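Local coordinates for 11S globulin subunit beta (Cucurbita maxima, PDB 2E9Q), which serves as a nutrient reserve of the pumpkin seed, a cupin-family 11S globulin made as a precursor that assembles into oligomers, at the interface of chains A and B. Residues are numbered along the deposited sequence; one frame, centred on the assembly and turned at random. Chains: chain A/B, 11S globulin subunit beta.

The interface of chains A and B. Residues chain A 418, 420-422, 440-441; chain B 121, 123-125.
The side-chain amine NZ of A:Lys440 is gripped from both chains. Across the interface it forms a salt bridge with the carboxylate OD2 of B:Asp123 at 3.1 Å, approaching on that oxygen's syn side, and it meets the backbone O of B:Gln124 at 2.8 Å, almost in line with the carbonyl bond. Within chain A it also reaches the backbone O atoms of A:Arg418 and A:Leu420, from above each carbonyl plane; these four acceptors must share its N-H groups, at least one bond being bifurcated or alternating. A bend at chi3 (-70°) turns the end of the lysine chain toward these acceptors, while its CG lies over one face of the A:Tyr441 ring. The phenol OH of A:Tyr441 donates to B:Asp123 OD2 at 2.7 Å, ring and carboxylate planes standing 76° apart, and accepts a nearly straight bond from B:Gln124 N. The other carboxylate oxygen, B:Asp123 OD1, takes the backbone N of A:Leu422 (3.1 Å) from above the carboxylate plane, at the first turn of helix 422-429, whose dipole may further steady the negative charge. A methionine in place of A:Lys440 would probably leave the B:Asp123 carboxylate without its countercharge and the converging carbonyls without their shared donor. Apolar contacts flank this cluster: A:Leu422 CD1 meets the B:Phe121 ring tip to tip, and A:Pro421 CG packs against B:His125. The patch thus docks the helical region of one subunit onto strand 123-125 of its neighbour, contributing to globulin assembly.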
ATOM      1  N   ARG A 418      31.144 -13.783  -1.169  1.00 53.81           N
ATOM      2  CA  ARG A 418      32.094 -13.349  -2.189  1.00 48.06           C
ATOM      3  C   ARG A 418      32.308 -11.842  -2.168  1.00 50.21           C
ATOM      4  O   ARG A 418      33.418 -11.363  -2.383  1.00 53.02           O
ATOM      5  CB  ARG A 418      31.595 -13.763  -3.576  1.00 59.16           C
ATOM      6  CG  ARG A 418      31.516 -15.266  -3.794  1.00 60.46           C
ATOM      7  CD  ARG A 418      32.711 -15.767  -4.580  1.00 74.16           C
ATOM      8  NE  ARG A 418      32.637 -17.199  -4.848  1.00 81.95           N
ATOM      9  CZ  ARG A 418      33.455 -17.846  -5.674  1.00 84.58           C
ATOM     10  NH1 ARG A 418      34.410 -17.189  -6.316  1.00 80.68           N
ATOM     11  NH2 ARG A 418      33.313 -19.148  -5.862  1.00 91.21           N
ATOM     12  N   LEU A 420      32.254  -9.854   0.371  1.00 43.93           N
ATOM     13  CA  LEU A 420      32.981  -9.393   1.543  1.00 49.15           C
ATOM     14  C   LEU A 420      34.483  -9.581   1.484  1.00 49.20           C
ATOM     15  O   LEU A 420      34.970 -10.651   1.139  1.00 54.05           O
ATOM     16  CB  LEU A 420      32.433 -10.089   2.792  1.00 57.42           C
ATOM     17  CG  LEU A 420      30.966  -9.789   3.135  1.00 45.86           C
ATOM     18  CD1 LEU A 420      30.386 -10.894   4.009  1.00 51.07           C
ATOM     19  CD2 LEU A 420      30.881  -8.448   3.813  1.00 39.13           C
ATOM     20  N   PRO A 421      35.238  -8.530   1.826  1.00 45.57           N
ATOM     21  CA  PRO A 421      36.701  -8.571   1.826  1.00 49.34           C
ATOM     22  C   PRO A 421      37.168  -9.682   2.755  1.00 56.24           C
ATOM     23  O   PRO A 421      36.453 -10.044   3.692  1.00 59.68           O
ATOM     24  CB  PRO A 421      37.086  -7.194   2.358  1.00 43.29           C
ATOM     25  CG  PRO A 421      35.951  -6.325   1.907  1.00 48.80           C
ATOM     26  CD  PRO A 421      34.749  -7.186   2.177  1.00 40.19           C
ATOM     27  N   LEU A 422      38.358 -10.223   2.504  1.00 50.10           N
ATOM     28  CA  LEU A 422      38.881 -11.280   3.356  1.00 55.10           C
ATOM     29  C   LEU A 422      39.092 -10.752   4.769  1.00 45.08           C
ATOM     30  O   LEU A 422      38.867 -11.461   5.736  1.00 44.82           O
ATOM     31  CB  LEU A 422      40.205 -11.824   2.804  1.00 56.12           C
ATOM     32  CG  LEU A 422      40.126 -12.785   1.619  1.00 59.62           C
ATOM     33  CD1 LEU A 422      41.531 -13.219   1.238  1.00 68.43           C
ATOM     34  CD2 LEU A 422      39.291 -14.001   1.988  1.00 50.05           C
ATOM     35  N   LYS A 440      35.140 -18.270   1.339  1.00 68.15           N
ATOM     36  CA  LYS A 440      34.496 -17.529   0.252  1.00 65.85           C
ATOM     37  C   LYS A 440      34.731 -18.007  -1.174  1.00 60.98           C
ATOM     38  O   LYS A 440      33.962 -17.652  -2.066  1.00 70.84           O
ATOM     39  CB  LYS A 440      34.837 -16.037   0.331  1.00 63.99           C
ATOM     40  CG  LYS A 440      36.242 -15.675  -0.070  1.00 62.37           C
ATOM     41  CD  LYS A 440      36.482 -14.161   0.011  1.00 54.58           C
ATOM     42  CE  LYS A 440      35.734 -13.381  -1.056  1.00 49.15           C
ATOM     43  NZ  LYS A 440      36.158 -11.940  -1.072  1.00 45.07           N
ATOM     44  N   TYR A 441      35.770 -18.802  -1.411  1.00 67.36           N
ATOM     45  CA  TYR A 441      36.026 -19.285  -2.774  1.00 60.69           C
ATOM     46  C   TYR A 441      35.899 -20.794  -2.890  1.00 66.10           C
ATOM     47  O   TYR A 441      36.181 -21.365  -3.947  1.00 71.16           O
ATOM     48  CB  TYR A 441      37.420 -18.869  -3.243  1.00 53.97           C
ATOM     49  CG  TYR A 441      37.652 -17.380  -3.233  1.00 45.66           C
ATOM     50  CD1 TYR A 441      36.850 -16.526  -3.982  1.00 53.13           C
ATOM     51  CD2 TYR A 441      38.670 -16.825  -2.467  1.00 42.96           C
ATOM     52  CE1 TYR A 441      37.058 -15.143  -3.966  1.00 51.69           C
ATOM     53  CE2 TYR A 441      38.886 -15.448  -2.442  1.00 45.71           C
ATOM     54  CZ  TYR A 441      38.077 -14.616  -3.193  1.00 49.75           C
ATOM     55  OH  TYR A 441      38.278 -13.257  -3.162  1.00 57.92           O
TER
ATOM     56  N   PHE B 121      48.964 -11.855  -4.161  1.00 92.14           N
ATOM     57  CA  PHE B 121      47.550 -12.191  -4.111  1.00 87.86           C
ATOM     58  C   PHE B 121      46.666 -10.958  -4.207  1.00 87.23           C
ATOM     59  O   PHE B 121      46.965  -9.908  -3.636  1.00 88.36           O
ATOM     60  CB  PHE B 121      47.217 -12.940  -2.822  1.00 87.67           C
ATOM     61  CG  PHE B 121      45.740 -13.145  -2.609  1.00 85.52           C
ATOM     62  CD1 PHE B 121      44.991 -13.889  -3.515  1.00 86.58           C
ATOM     63  CD2 PHE B 121      45.098 -12.581  -1.514  1.00 82.49           C
ATOM     64  CE1 PHE B 121      43.621 -14.071  -3.335  1.00 85.83           C
ATOM     65  CE2 PHE B 121      43.729 -12.757  -1.326  1.00 88.79           C
ATOM     66  CZ  PHE B 121      42.988 -13.503  -2.239  1.00 85.18           C
ATOM     67  N   ASP B 123      42.604  -9.900  -3.765  1.00 75.05           N
ATOM     68  CA  ASP B 123      41.279 -10.294  -3.293  1.00 64.54           C
ATOM     69  C   ASP B 123      40.200  -9.618  -4.144  1.00 58.84           C
ATOM     70  O   ASP B 123      40.384  -8.506  -4.636  1.00 62.33           O
ATOM     71  CB  ASP B 123      41.122  -9.880  -1.824  1.00 60.66           C
ATOM     72  CG  ASP B 123      39.751 -10.230  -1.246  1.00 70.46           C
ATOM     73  OD1 ASP B 123      39.255  -9.455  -0.393  1.00 54.04           O
ATOM     74  OD2 ASP B 123      39.181 -11.279  -1.627  1.00 61.58           O
ATOM     75  N   GLN B 124      39.078 -10.296  -4.327  1.00 56.33           N
ATOM     76  CA  GLN B 124      37.976  -9.729  -5.093  1.00 61.36           C
ATOM     77  C   GLN B 124      36.837  -9.441  -4.112  1.00 51.43           C
ATOM     78  O   GLN B 124      36.442 -10.327  -3.363  1.00 47.87           O
ATOM     79  CB  GLN B 124      37.517 -10.723  -6.164  1.00 57.38           C
ATOM     80  CG  GLN B 124      36.563 -10.140  -7.180  1.00 68.20           C
ATOM     81  CD  GLN B 124      36.483 -10.989  -8.442  1.00 78.91           C
ATOM     82  OE1 GLN B 124      35.981 -12.117  -8.418  1.00 74.73           O
ATOM     83  NE2 GLN B 124      36.995 -10.452  -9.550  1.00 72.90           N
ATOM     84  N   HIS B 125      36.314  -8.215  -4.122  1.00 53.08           N
ATOM     85  CA  HIS B 125      35.244  -7.840  -3.197  1.00 53.05           C
ATOM     86  C   HIS B 125      34.468  -6.581  -3.600  1.00 55.39           C
ATOM     87  O   HIS B 125      34.809  -5.891  -4.559  1.00 49.14           O
ATOM     88  CB  HIS B 125      35.839  -7.587  -1.821  1.00 45.91           C
ATOM     89  CG  HIS B 125      36.784  -6.432  -1.808  1.00 46.21           C
ATOM     90  ND1 HIS B 125      36.377  -5.146  -2.077  1.00 49.68           N
ATOM     91  CD2 HIS B 125      38.124  -6.375  -1.641  1.00 51.97           C
ATOM     92  CE1 HIS B 125      37.426  -4.345  -2.082  1.00 51.56           C
ATOM     93  NE2 HIS B 125      38.499  -5.066  -1.819  1.00 54.92           N
TER